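Local coordinates for protein imelysin (Bacteroides ovatus ATCC 8483, PDB 3OYV) that belongs to the imelysin-like proteins of the bacterial outer membrane, probably binds metal and takes part in iron uptake, and may be a peptidase, at residues S22-Y27 against E348-K353; T91-D96 against T126-S131; Y98-Y101 against E107-L110; S148-I153 against S159-I164; A236-T241 against E286-G291. All coordinates share one frame; numbering follows the deposited sequence. Where two conformers were deposited one is given.

Contact 1: S22-Y27 against E348-K353; sequences SSWHNY and EFLLYK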
# COMPACT_ATOMS: atom_id res chain seq x y z
N SER A 22 -18.85 10.80 20.10
CA SER A 22 -17.67 11.42 20.66
C SER A 22 -16.47 10.49 20.59
O SER A 22 -15.39 10.88 20.16
CB SER A 22 -17.90 11.84 22.11
OG SER A 22 -16.76 12.49 22.58
N SER A 23 -16.67 9.23 20.96
CA SER A 23 -15.61 8.23 20.85
C SER A 23 -15.17 8.06 19.39
O SER A 23 -14.00 7.94 19.08
CB SER A 23 -16.07 6.88 21.39
OG SER A 23 -16.30 6.93 22.79
N TRP A 24 -16.15 8.04 18.48
CA TRP A 24 -15.88 7.88 17.04
C TRP A 24 -14.99 9.03 16.55
O TRP A 24 -13.98 8.81 15.87
CB TRP A 24 -17.19 7.85 16.27
CG TRP A 24 -17.16 7.10 14.97
CD1 TRP A 24 -16.45 7.40 13.85
CD2 TRP A 24 -17.90 5.93 14.68
NE1 TRP A 24 -16.71 6.48 12.87
CE2 TRP A 24 -17.61 5.56 13.35
CE3 TRP A 24 -18.79 5.14 15.41
CZ2 TRP A 24 -18.17 4.45 12.74
CZ3 TRP A 24 -19.35 4.06 14.81
CH2 TRP A 24 -19.02 3.70 13.49
N HIS A 25 -15.33 10.26 16.92
CA HIS A 25 -14.53 11.44 16.56
C HIS A 25 -13.12 11.32 17.09
O HIS A 25 -12.13 11.53 16.36
CB HIS A 25 -15.16 12.73 17.10
CG HIS A 25 -16.53 13.02 16.55
ND1 HIS A 25 -17.39 13.95 17.12
CD2 HIS A 25 -17.23 12.46 15.53
CE1 HIS A 25 -18.52 13.98 16.43
NE2 HIS A 25 -18.44 13.10 15.46
N ASN A 26 -13.01 11.08 18.39
CA ASN A 26 -11.70 11.01 19.01
C ASN A 26 -10.82 9.89 18.45
O ASN A 26 -9.60 10.08 18.28
CB ASN A 26 -11.87 10.86 20.52
CG ASN A 26 -12.32 12.18 21.18
OD1 ASN A 26 -11.95 13.25 20.71
ND2 ASN A 26 -13.07 12.08 22.28
N TYR A 27 -11.41 8.72 18.22
CA TYR A 27 -10.60 7.60 17.74
C TYR A 27 -10.21 7.79 16.27
O TYR A 27 -9.08 7.49 15.89
CB TYR A 27 -11.23 6.24 17.99
CG TYR A 27 -10.18 5.17 17.95
CD1 TYR A 27 -9.11 5.19 18.85
CD2 TYR A 27 -10.23 4.16 17.00
CE1 TYR A 27 -8.14 4.23 18.82
CE2 TYR A 27 -9.25 3.18 16.97
CZ TYR A 27 -8.21 3.22 17.89
OH TYR A 27 -7.22 2.24 17.89
N GLU A 348 -10.47 3.18 7.42
CA GLU A 348 -11.45 2.70 6.46
C GLU A 348 -12.73 2.17 7.15
O GLU A 348 -13.86 2.48 6.76
CB GLU A 348 -10.82 1.59 5.58
CG GLU A 348 -11.62 1.17 4.36
CD GLU A 348 -11.12 -0.15 3.77
OE1 GLU A 348 -10.25 -0.79 4.37
OE2 GLU A 348 -11.67 -0.54 2.73
N PHE A 349 -12.51 1.35 8.19
CA PHE A 349 -13.64 0.80 8.98
C PHE A 349 -14.52 1.91 9.55
O PHE A 349 -15.74 1.79 9.59
CB PHE A 349 -13.03 -0.03 10.12
CG PHE A 349 -14.03 -0.66 11.07
CD1 PHE A 349 -14.57 0.06 12.11
CD2 PHE A 349 -14.30 -2.00 11.01
CE1 PHE A 349 -15.45 -0.54 12.98
CE2 PHE A 349 -15.17 -2.60 11.91
CZ PHE A 349 -15.75 -1.86 12.87
N LEU A 350 -13.87 2.97 10.01
CA LEU A 350 -14.52 4.12 10.64
C LEU A 350 -15.24 5.04 9.67
O LEU A 350 -16.12 5.80 10.09
CB LEU A 350 -13.49 4.88 11.49
CG LEU A 350 -12.90 4.15 12.71
CD1 LEU A 350 -11.69 4.92 13.29
CD2 LEU A 350 -13.98 3.85 13.79
N LEU A 351 -14.90 4.94 8.38
CA LEU A 351 -15.44 5.81 7.35
C LEU A 351 -16.47 5.17 6.43
O LEU A 351 -17.28 5.87 5.84
CB LEU A 351 -14.31 6.42 6.50
CG LEU A 351 -13.40 7.41 7.20
CD1 LEU A 351 -12.27 7.82 6.25
CD2 LEU A 351 -14.21 8.64 7.68
N TYR A 352 -16.37 3.85 6.24
CA TYR A 352 -17.15 3.11 5.27
C TYR A 352 -17.94 1.97 5.89
O TYR A 352 -17.51 1.39 6.90
CB TYR A 352 -16.23 2.48 4.25
CG TYR A 352 -15.54 3.39 3.28
CD1 TYR A 352 -16.11 3.71 2.07
CD2 TYR A 352 -14.25 3.87 3.55
CE1 TYR A 352 -15.43 4.49 1.15
CE2 TYR A 352 -13.58 4.67 2.65
CZ TYR A 352 -14.17 4.96 1.44
OH TYR A 352 -13.45 5.72 0.55
N LYS A 353 -19.05 1.64 5.24
CA LYS A 353 -19.72 0.40 5.54
C LYS A 353 -20.28 -0.18 4.26
O LYS A 353 -21.03 0.48 3.53
CB LYS A 353 -20.80 0.67 6.57
CG LYS A 353 -21.50 -0.62 7.01
CD LYS A 353 -22.49 -0.40 8.10
CE LYS A 353 -23.01 -1.71 8.65
NZ LYS A 353 -24.13 -1.47 9.59
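Trp24 and Leu350 meet in two ways at once. The indole NE1 of Trp24 donates to Leu350 O at 2.9 Å, with an N-H...O angle of 153°. The oxygen lies in the plane of the indole. It is met on a lone pair, in the carbonyl plane, with a C=O...N angle of 128°. The Leu350 side chain takes a different part of the same indole. Leu350 CD2 sits over one face of Trp24, 4.1 Å from the centroid of the five-membered ring, in a CH-pi contact. The leucine branch runs back over the indole, against the direction in which the indole extends. The other methyl, Leu350 CD1, reaches Tyr27 CD2 at 4.1 Å, so Leu350 is forked between the two aromatic residues. Trp24 has CG anti to the backbone N (chi1 -153°), which carries the indole across to the end of helix 343-351. A phenylalanine in place of Trp24 would probably leave Leu350 O without this N-H and take much of the flat surface from under CD2. The contact thus joins the start of helix 21-47 to a helix near the C terminus. That second helix carries the GxHxxE signature of the imelysin family, to which His345 and Glu348 belong. Glu348 OE1 bonds to His345 ND1, and OE2 to Ser118 OG. Farther out, Leu316 of helix 309-316 packs on both Trp24 and Leu350. Tyr27 OH is bonded to Val341 O, which fixes the far end of that ring.

Contact 2: T91-D96 against T126-S131; sequences TAKIGD and TNNIYS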
# COMPACT_ATOMS: atom_id res chain seq x y z
N THR A 91 -1.28 -14.57 -4.11
CA THR A 91 -1.41 -15.73 -3.25
C THR A 91 -2.05 -15.39 -1.91
O THR A 91 -2.68 -16.24 -1.32
CB THR A 91 -0.07 -16.43 -2.96
OG1 THR A 91 0.70 -15.56 -2.19
CG2 THR A 91 0.75 -16.78 -4.16
N ALA A 92 -1.93 -14.14 -1.44
CA ALA A 92 -2.50 -13.76 -0.14
C ALA A 92 -3.72 -12.87 -0.28
O ALA A 92 -4.82 -13.23 0.16
CB ALA A 92 -1.46 -13.11 0.76
N LYS A 93 -3.57 -11.71 -0.90
CA LYS A 93 -4.70 -10.78 -0.97
C LYS A 93 -5.89 -11.39 -1.73
O LYS A 93 -7.05 -11.29 -1.29
CB LYS A 93 -4.28 -9.43 -1.55
CG LYS A 93 -3.19 -8.72 -0.76
CD LYS A 93 -2.88 -7.33 -1.32
CE LYS A 93 -1.73 -6.64 -0.61
NZ LYS A 93 -1.81 -5.17 -0.81
N ILE A 94 -5.61 -12.02 -2.86
CA ILE A 94 -6.64 -12.70 -3.64
C ILE A 94 -6.77 -14.17 -3.21
O ILE A 94 -7.88 -14.69 -2.96
CB ILE A 94 -6.37 -12.58 -5.17
CG1 ILE A 94 -6.28 -11.10 -5.55
CG2 ILE A 94 -7.47 -13.35 -5.99
CD1 ILE A 94 -5.88 -10.88 -7.00
N GLY A 95 -5.65 -14.84 -3.08
CA GLY A 95 -5.60 -16.27 -2.83
C GLY A 95 -6.15 -16.74 -1.51
O GLY A 95 -6.78 -17.81 -1.44
N ASP A 96 -5.90 -16.01 -0.44
CA ASP A 96 -6.42 -16.45 0.87
C ASP A 96 -7.94 -16.47 0.89
O ASP A 96 -8.54 -17.49 1.26
CB ASP A 96 -5.81 -15.66 2.03
CG ASP A 96 -4.37 -16.01 2.28
OD1 ASP A 96 -3.90 -17.06 1.80
OD2 ASP A 96 -3.70 -15.22 3.00
N THR A 126 -4.75 -3.63 -7.96
CA THR A 126 -4.30 -3.14 -9.26
C THR A 126 -3.22 -2.07 -9.07
O THR A 126 -2.19 -2.09 -9.76
CB THR A 126 -5.47 -2.60 -10.08
OG1 THR A 126 -6.45 -3.61 -10.24
CG2 THR A 126 -5.04 -2.14 -11.47
N ASN A 127 -3.44 -1.14 -8.13
CA ASN A 127 -2.41 -0.14 -7.81
C ASN A 127 -1.12 -0.77 -7.34
O ASN A 127 -0.04 -0.29 -7.66
CB ASN A 127 -2.92 0.85 -6.76
CG ASN A 127 -3.85 1.89 -7.35
OD1 ASN A 127 -3.87 2.13 -8.56
ND2 ASN A 127 -4.64 2.53 -6.48
N ASN A 128 -1.22 -1.88 -6.60
CA ASN A 128 -0.03 -2.60 -6.20
C ASN A 128 0.76 -3.09 -7.44
O ASN A 128 1.99 -3.07 -7.47
CB ASN A 128 -0.34 -3.82 -5.33
CG ASN A 128 -1.02 -3.51 -3.98
OD1 ASN A 128 -1.65 -4.43 -3.44
ND2 ASN A 128 -0.93 -2.29 -3.45
N ILE A 129 0.04 -3.55 -8.46
CA ILE A 129 0.70 -3.98 -9.70
C ILE A 129 1.30 -2.76 -10.43
O ILE A 129 2.39 -2.84 -10.99
CB ILE A 129 -0.24 -4.80 -10.60
CG1 ILE A 129 -0.76 -6.06 -9.87
CG2 ILE A 129 0.47 -5.15 -11.90
CD1 ILE A 129 0.28 -6.96 -9.30
N TYR A 130 0.59 -1.63 -10.41
CA TYR A 130 1.16 -0.42 -10.99
C TYR A 130 2.41 0.05 -10.27
O TYR A 130 3.24 0.69 -10.89
CB TYR A 130 0.13 0.70 -11.07
CG TYR A 130 -0.95 0.46 -12.10
CD1 TYR A 130 -0.64 -0.16 -13.31
CD2 TYR A 130 -2.26 0.84 -11.88
CE1 TYR A 130 -1.60 -0.39 -14.26
CE2 TYR A 130 -3.25 0.62 -12.84
CZ TYR A 130 -2.89 0.00 -14.02
OH TYR A 130 -3.86 -0.22 -14.98
N SER A 131 2.56 -0.30 -9.00
CA SER A 131 3.83 -0.06 -8.31
C SER A 131 5.00 -0.77 -9.01
O SER A 131 6.09 -0.19 -9.21
CB SER A 131 3.75 -0.47 -6.84
OG SER A 131 4.89 -0.02 -6.11
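Lys93 stretches across to Asn128 and touches it with the last atoms of its chain. Its CB already points toward helix 121-137. CG lies beside the backbone N and anti to the carbonyl carbon (chi1 -59°), and the chain runs on extended from there. Lys93 CD comes to 3.8 Å from Asn128 OD1, and Lys93 CE to 3.6 Å from that same OD1. The ammonium then closes the bond, with Lys93 NZ 2.7 Å from Asn128 OD1. The C=O...N angle is 130°, and NZ stands 29° out of the carbonyl plane. The side chains approach head-on from their two helices and meet only at their ends. The backbones stay well apart, with the CA atoms of Lys93 and Asn128 at 10.8 Å. The contact therefore bridges two helices, 71-102 and 121-137, of the mainly helical imelysin fold by a single buried polar bond. Helix 71-102 has a wider pi-type turn at 91-94, which includes Lys93. Gly95 suits this local shape, since a CB there would run into Thr91 O. Lys93 NZ also forms a salt bridge with Glu286 and a hydrogen bond with Glu114 OE2. It bonds an unidentified ligand too, and a glycerol more weakly, both probably from the crystallisation liquor, though such molecules often mark pockets. On the other side, Asn128 ND2 donates to Glu283 O, a bond that sets which way round the amide lies and presents OD1 to the lysine.

Contact 3: Y98-Y101 against E107-L110; sequences YNLY and EEAL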
# COMPACT_ATOMS: atom_id res chain seq x y z
N TYR A 98 -9.92 -16.66 -1.67
CA TYR A 98 -10.33 -17.68 -2.63
C TYR A 98 -10.23 -19.09 -2.04
O TYR A 98 -11.20 -19.86 -2.12
CB TYR A 98 -9.45 -17.56 -3.91
CG TYR A 98 -9.82 -18.61 -4.93
CD1 TYR A 98 -10.92 -18.43 -5.78
CD2 TYR A 98 -9.11 -19.83 -5.02
CE1 TYR A 98 -11.32 -19.42 -6.68
CE2 TYR A 98 -9.50 -20.82 -5.92
CZ TYR A 98 -10.59 -20.61 -6.75
OH TYR A 98 -10.99 -21.57 -7.64
N ASN A 99 -9.12 -19.42 -1.42
CA ASN A 99 -8.97 -20.79 -0.89
C ASN A 99 -9.92 -21.04 0.28
O ASN A 99 -10.51 -22.12 0.38
CB ASN A 99 -7.53 -21.06 -0.50
CG ASN A 99 -6.64 -21.17 -1.70
OD1 ASN A 99 -7.07 -21.60 -2.77
ND2 ASN A 99 -5.40 -20.75 -1.55
N LEU A 100 -10.10 -20.06 1.17
CA LEU A 100 -11.13 -20.20 2.21
C LEU A 100 -12.51 -20.49 1.59
O LEU A 100 -13.24 -21.39 2.05
CB LEU A 100 -11.22 -18.91 3.05
CG LEU A 100 -10.13 -18.65 4.06
CD1 LEU A 100 -10.13 -17.19 4.56
CD2 LEU A 100 -10.21 -19.66 5.24
N TYR A 101 -12.88 -19.76 0.56
CA TYR A 101 -14.19 -19.85 -0.03
C TYR A 101 -14.35 -21.25 -0.62
O TYR A 101 -15.38 -21.92 -0.40
CB TYR A 101 -14.38 -18.77 -1.10
CG TYR A 101 -15.81 -18.61 -1.50
CD1 TYR A 101 -16.47 -19.57 -2.30
CD2 TYR A 101 -16.55 -17.53 -1.03
CE1 TYR A 101 -17.79 -19.41 -2.63
CE2 TYR A 101 -17.87 -17.39 -1.36
CZ TYR A 101 -18.49 -18.31 -2.14
OH TYR A 101 -19.84 -18.15 -2.47
N GLU A 107 -17.99 -17.47 4.63
CA GLU A 107 -18.16 -16.22 5.41
C GLU A 107 -16.81 -15.73 5.93
O GLU A 107 -16.53 -14.52 5.88
CB GLU A 107 -19.20 -16.41 6.50
CG GLU A 107 -20.57 -16.69 5.89
CD GLU A 107 -21.15 -15.56 5.06
OE1 GLU A 107 -21.08 -14.39 5.52
OE2 GLU A 107 -21.67 -15.84 3.97
N GLU A 108 -15.95 -16.64 6.38
CA GLU A 108 -14.58 -16.26 6.71
C GLU A 108 -13.92 -15.60 5.49
O GLU A 108 -13.24 -14.59 5.62
CB GLU A 108 -13.77 -17.46 7.17
CG GLU A 108 -12.49 -17.08 7.86
CD GLU A 108 -11.66 -18.26 8.29
OE1 GLU A 108 -12.17 -19.39 8.28
OE2 GLU A 108 -10.48 -18.04 8.64
N ALA A 109 -14.13 -16.16 4.30
CA ALA A 109 -13.55 -15.62 3.06
C ALA A 109 -13.97 -14.18 2.81
O ALA A 109 -13.14 -13.31 2.52
CB ALA A 109 -13.95 -16.50 1.86
N LEU A 110 -15.27 -13.92 2.92
CA LEU A 110 -15.81 -12.60 2.66
C LEU A 110 -15.17 -11.55 3.57
O LEU A 110 -14.84 -10.43 3.12
CB LEU A 110 -17.34 -12.57 2.80
CG LEU A 110 -18.13 -12.72 1.48
CD1 LEU A 110 -17.84 -13.99 0.72
CD2 LEU A 110 -19.64 -12.56 1.72
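The Ala109 methyl is a small bump that sits in the hollow between Leu100 CB and Tyr101 CB. These are two neighbouring residues of helix 71-102. Ala109 CB lies 3.8 Å from Leu100 CB and 3.8 Å from Tyr101 CB. Ala109 CB also comes to 3.7 Å from Tyr101 N, so the methyl rests partly on bare backbone. With such a small side chain in between, the CA atoms of Leu100 and Ala109 are only 5.2 Å apart. The chain doubles back here. Helix 71-102 ends, a short link follows, and helix 106-111 returns beside it as a tight helical hairpin. Larger side chains fill the flanks of the central touch. With CG anti to the backbone N (chi1 -166°), the Tyr101 ring is swung to the side where Leu110 lies, and both side chains point the same way. Leu110 CD1 meets the ring at its edge, in plane, 4.0 Å from Tyr101 CE2. On the other flank, the two methyls of Leu100 lie across the end of Glu108 at about a right angle. Leu100 CD2 is 3.6 Å from Glu108 OE1, but Glu108 has two conformers, so this detail is doubtful. The Tyr101 and Leu110 side is further covered by Ile186, and Pro187 also packs on Tyr101. Leu110 O accepts from Arg183 NE, which ties the returning helix to the same region.

Contact 4: S148-I153 against S159-I164; sequences SLSTVI and SLDTKI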
# COMPACT_ATOMS: atom_id res chain seq x y z
N SER A 148 15.78 3.51 -17.08
CA SER A 148 14.91 2.52 -16.42
C SER A 148 15.42 1.13 -16.71
O SER A 148 16.10 0.91 -17.71
CB SER A 148 13.48 2.66 -16.92
OG SER A 148 13.35 2.31 -18.30
N LEU A 149 15.01 0.18 -15.86
CA LEU A 149 15.30 -1.21 -16.12
C LEU A 149 14.71 -1.59 -17.46
O LEU A 149 15.35 -2.33 -18.21
CB LEU A 149 14.71 -2.11 -15.02
CG LEU A 149 15.41 -2.16 -13.68
CD1 LEU A 149 14.62 -3.05 -12.71
CD2 LEU A 149 16.86 -2.66 -13.86
N SER A 150 13.50 -1.14 -17.76
CA SER A 150 12.88 -1.50 -19.05
C SER A 150 13.77 -1.10 -20.24
O SER A 150 13.97 -1.91 -21.15
CB SER A 150 11.52 -0.86 -19.19
OG SER A 150 10.86 -1.22 -20.40
N THR A 151 14.32 0.11 -20.21
CA THR A 151 15.17 0.54 -21.32
C THR A 151 16.44 -0.29 -21.42
O THR A 151 16.85 -0.66 -22.52
CB THR A 151 15.46 2.04 -21.22
OG1 THR A 151 14.21 2.74 -21.36
CG2 THR A 151 16.46 2.54 -22.28
N VAL A 152 17.04 -0.61 -20.28
CA VAL A 152 18.24 -1.44 -20.25
C VAL A 152 17.96 -2.84 -20.81
O VAL A 152 18.72 -3.36 -21.65
CB VAL A 152 18.85 -1.54 -18.85
CG1 VAL A 152 19.96 -2.57 -18.77
CG2 VAL A 152 19.37 -0.17 -18.36
N ILE A 153 16.88 -3.47 -20.35
CA ILE A 153 16.53 -4.81 -20.82
C ILE A 153 16.14 -4.75 -22.31
O ILE A 153 16.56 -5.65 -23.07
CB ILE A 153 15.43 -5.48 -19.96
CG1 ILE A 153 15.83 -5.58 -18.48
CG2 ILE A 153 15.11 -6.91 -20.51
CD1 ILE A 153 17.11 -6.41 -18.17
N SER A 159 12.97 -9.17 -26.39
CA SER A 159 11.93 -10.18 -26.17
C SER A 159 11.58 -10.24 -24.69
O SER A 159 10.39 -10.22 -24.34
CB SER A 159 12.41 -11.55 -26.63
OG SER A 159 12.43 -11.61 -28.04
N LEU A 160 12.61 -10.32 -23.86
CA LEU A 160 12.44 -10.37 -22.40
C LEU A 160 11.71 -9.13 -21.88
O LEU A 160 10.78 -9.21 -21.08
CB LEU A 160 13.77 -10.56 -21.69
CG LEU A 160 13.68 -10.55 -20.16
CD1 LEU A 160 12.68 -11.64 -19.63
CD2 LEU A 160 15.07 -10.73 -19.58
N ASP A 161 12.10 -7.96 -22.35
CA ASP A 161 11.44 -6.72 -21.94
C ASP A 161 9.97 -6.75 -22.29
O ASP A 161 9.14 -6.45 -21.45
CB ASP A 161 12.14 -5.52 -22.58
CG ASP A 161 11.44 -4.20 -22.30
OD1 ASP A 161 11.15 -3.88 -21.10
OD2 ASP A 161 11.12 -3.47 -23.27
N THR A 162 9.64 -7.16 -23.52
CA THR A 162 8.27 -7.20 -23.96
C THR A 162 7.46 -8.19 -23.12
O THR A 162 6.33 -7.86 -22.77
CB THR A 162 8.22 -7.57 -25.44
OG1 THR A 162 8.80 -6.47 -26.18
CG2 THR A 162 6.76 -7.87 -25.91
N LYS A 163 8.06 -9.33 -22.79
CA LYS A 163 7.35 -10.30 -21.96
C LYS A 163 7.09 -9.73 -20.55
O LYS A 163 6.02 -9.94 -19.99
CB LYS A 163 8.13 -11.59 -21.87
CG LYS A 163 8.03 -12.42 -23.17
CD LYS A 163 8.69 -13.78 -22.99
CE LYS A 163 9.12 -14.42 -24.32
NZ LYS A 163 10.54 -14.16 -24.67
N ILE A 164 8.04 -8.98 -19.99
CA ILE A 164 7.83 -8.41 -18.65
C ILE A 164 6.72 -7.36 -18.72
O ILE A 164 5.80 -7.35 -17.90
CB ILE A 164 9.15 -7.84 -18.09
CG1 ILE A 164 10.17 -8.95 -17.85
CG2 ILE A 164 8.91 -6.98 -16.78
CD1 ILE A 164 11.60 -8.44 -17.75
O HOH W 1 10.57 -0.88 -23.06
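Ile153 and Asp161 mark the tight part of this contact, where their CA atoms are 5.6 Å apart. Ile153 points toward the partner helix. The methyl Ile153 CG2 presses on the backbone, 3.7 Å from Asp161 N. Ile153 CG2 also lies 3.9 Å from Leu160 CG. Leu209 of helix 189-214 packs on Ile153 as well. The other side is polar and wetter. Ser150 OG donates to Asp161 OD1 at 2.8 Å. The oxygen is met on its syn side, 23° out of the carboxylate plane. A water bridges the same pair: it donates to Ser150 OG at 2.7 Å and to Asp161 OD2 at 2.7 Å. Serine, water and carboxylate thus close a small ring, which gives both carboxylate oxygens a partner. Asp161 CG stands anti to the backbone N (chi1 175°), and this sends the carboxylate across to the serine. OD1 has a second partner in Tyr136 OH of helix 121-137, so the aspartate joins three helices. At the start of helix 149-156, Ser148 is the N-cap: Ser148 OG accepts from Thr151 N at 3.1 Å. The axes of the two short helical segments pass 8.9 Å apart and run roughly antiparallel, at 145°. This is an antiparallel helical hairpin, in which helix 149-156 turns straight back into helix 158-177.

Contact 5: A236-T241 against E286-G291; sequences AVVVPT and EAFLFG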
# COMPACT_ATOMS: atom_id res chain seq x y z
N ALA A 236 12.66 9.68 -9.06
CA ALA A 236 11.43 9.82 -9.80
C ALA A 236 10.29 8.93 -9.32
O ALA A 236 9.13 9.26 -9.51
CB ALA A 236 11.67 9.61 -11.32
N VAL A 237 10.61 7.80 -8.73
CA VAL A 237 9.58 6.87 -8.28
C VAL A 237 9.40 6.89 -6.77
O VAL A 237 8.31 7.24 -6.27
CB VAL A 237 9.79 5.44 -8.83
CG1 VAL A 237 8.67 4.49 -8.33
CG2 VAL A 237 9.81 5.47 -10.37
N VAL A 238 10.43 6.49 -6.03
CA VAL A 238 10.28 6.25 -4.61
C VAL A 238 10.01 7.56 -3.85
O VAL A 238 9.00 7.68 -3.16
CB VAL A 238 11.50 5.53 -4.00
CG1 VAL A 238 11.34 5.39 -2.49
CG2 VAL A 238 11.67 4.13 -4.63
N VAL A 239 10.92 8.53 -3.94
CA VAL A 239 10.78 9.75 -3.12
C VAL A 239 9.50 10.52 -3.46
O VAL A 239 8.77 10.93 -2.56
CB VAL A 239 12.06 10.57 -3.09
CG1 VAL A 239 11.84 11.85 -2.26
CG2 VAL A 239 13.24 9.77 -2.51
N PRO A 240 9.20 10.69 -4.77
CA PRO A 240 7.93 11.37 -5.09
C PRO A 240 6.69 10.66 -4.61
O PRO A 240 5.69 11.31 -4.26
CB PRO A 240 8.00 11.53 -6.61
CG PRO A 240 9.47 11.57 -6.94
CD PRO A 240 10.06 10.56 -5.96
N THR A 241 6.70 9.33 -4.64
CA THR A 241 5.56 8.60 -4.11
C THR A 241 5.39 8.85 -2.61
O THR A 241 4.26 9.09 -2.14
CB THR A 241 5.67 7.08 -4.41
OG1 THR A 241 5.73 6.92 -5.84
CG2 THR A 241 4.49 6.32 -3.85
N GLU A 286 3.78 -0.24 -2.91
CA GLU A 286 3.95 -1.57 -2.32
C GLU A 286 4.92 -2.50 -3.05
O GLU A 286 5.23 -3.55 -2.53
CB GLU A 286 2.62 -2.25 -2.04
CG GLU A 286 1.76 -1.51 -1.02
CD GLU A 286 0.46 -2.21 -0.66
OE1 GLU A 286 0.40 -3.47 -0.63
OE2 GLU A 286 -0.52 -1.51 -0.41
N ALA A 287 5.45 -2.09 -4.22
CA ALA A 287 6.58 -2.78 -4.84
C ALA A 287 7.93 -2.41 -4.23
O ALA A 287 8.94 -3.01 -4.58
CB ALA A 287 6.61 -2.57 -6.37
N PHE A 288 7.96 -1.43 -3.31
CA PHE A 288 9.18 -1.04 -2.63
C PHE A 288 9.00 -1.04 -1.12
O PHE A 288 9.32 -0.06 -0.44
CB PHE A 288 9.83 0.25 -3.16
CG PHE A 288 8.90 1.37 -3.55
CD1 PHE A 288 8.34 1.41 -4.81
CD2 PHE A 288 8.71 2.46 -2.72
CE1 PHE A 288 7.57 2.49 -5.24
CE2 PHE A 288 7.95 3.54 -3.11
CZ PHE A 288 7.38 3.58 -4.38
N LEU A 289 8.52 -2.17 -0.59
CA LEU A 289 8.42 -2.37 0.86
C LEU A 289 9.77 -2.84 1.42
O LEU A 289 9.93 -3.98 1.87
CB LEU A 289 7.28 -3.33 1.20
CG LEU A 289 5.86 -2.86 0.87
CD1 LEU A 289 4.83 -4.00 0.94
CD2 LEU A 289 5.44 -1.70 1.80
N PHE A 290 10.76 -1.95 1.34
CA PHE A 290 12.07 -2.17 1.89
C PHE A 290 12.62 -0.88 2.45
O PHE A 290 12.06 0.18 2.22
CB PHE A 290 13.05 -2.77 0.86
CG PHE A 290 13.50 -1.82 -0.22
CD1 PHE A 290 12.78 -1.71 -1.41
CD2 PHE A 290 14.64 -1.08 -0.06
CE1 PHE A 290 13.24 -0.85 -2.41
CE2 PHE A 290 15.08 -0.21 -1.04
CZ PHE A 290 14.40 -0.11 -2.21
N GLY A 291 13.70 -0.97 3.21
CA GLY A 291 14.26 0.20 3.84
C GLY A 291 13.33 0.69 4.94
O GLY A 291 12.69 -0.13 5.62
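The Phe288 ring has Val238 over one face and Thr241 at its edge. Val238 CG2 lies almost above the centre, 4.0 Å from the Phe288 ring centroid and 12° off the normal, a CH-pi contact. Thr241 CB comes in plane to Phe288 CZ at 3.9 Å. Val237 CG1 approaches obliquely, 3.8 Å from Phe288 CE1. Tyr242 adds an edge-to-face ring contact, and Ser131 and Tyr233 also touch the phenylalanine. CG of Phe288 is turned toward the backbone N (chi1 39°), and from there the ring is directed at helix 223-261. Replacing the ring by an alanine is likely to open a gap beneath Val238 and beside Thr241, and to cost the loop its touch on Val237. The helix itself is irregular at this point. It has a pi-type turn at 236-238 and a kink at Pro240, whose nitrogen has no hydrogen to give. Val237 O is gripped twice, by Thr241 OG1 at 2.6 Å and by Thr241 N at 3.1 Å, from opposite faces of its plane. The OG1 bond also fixes the rotation of the threonine beside the ring. After Phe288 the chain makes an inverse gamma turn centred on Leu289. The arrangement is that of a buried aromatic residue of the loop after helix 265-283 packing on the kinked helix 223-261, within the helical imelysin fold.

In the fold
From the N terminus, the first segment of contact 1 opens the widest loop, which closes only near the C terminus and encloses all the others. Contact 2 opens next on helix 71-102 and closes on helix 121-137. Contact 3 lies within that span and turns the end of helix 71-102 back on helix 106-111. Contact 4 follows in series as another hairpin, on the opposite side of the chain's centre from contact 1. Contact 5 comes last before the wide loop closes, and holds the loop after helix 265-283 to helix 223-261. None of the five cross. Contacts 2 and 5 touch through Lys93 and Glu286, and through Ser131 and Ala287, which joins the N-terminal and C-terminal parts of the imelysin sequence.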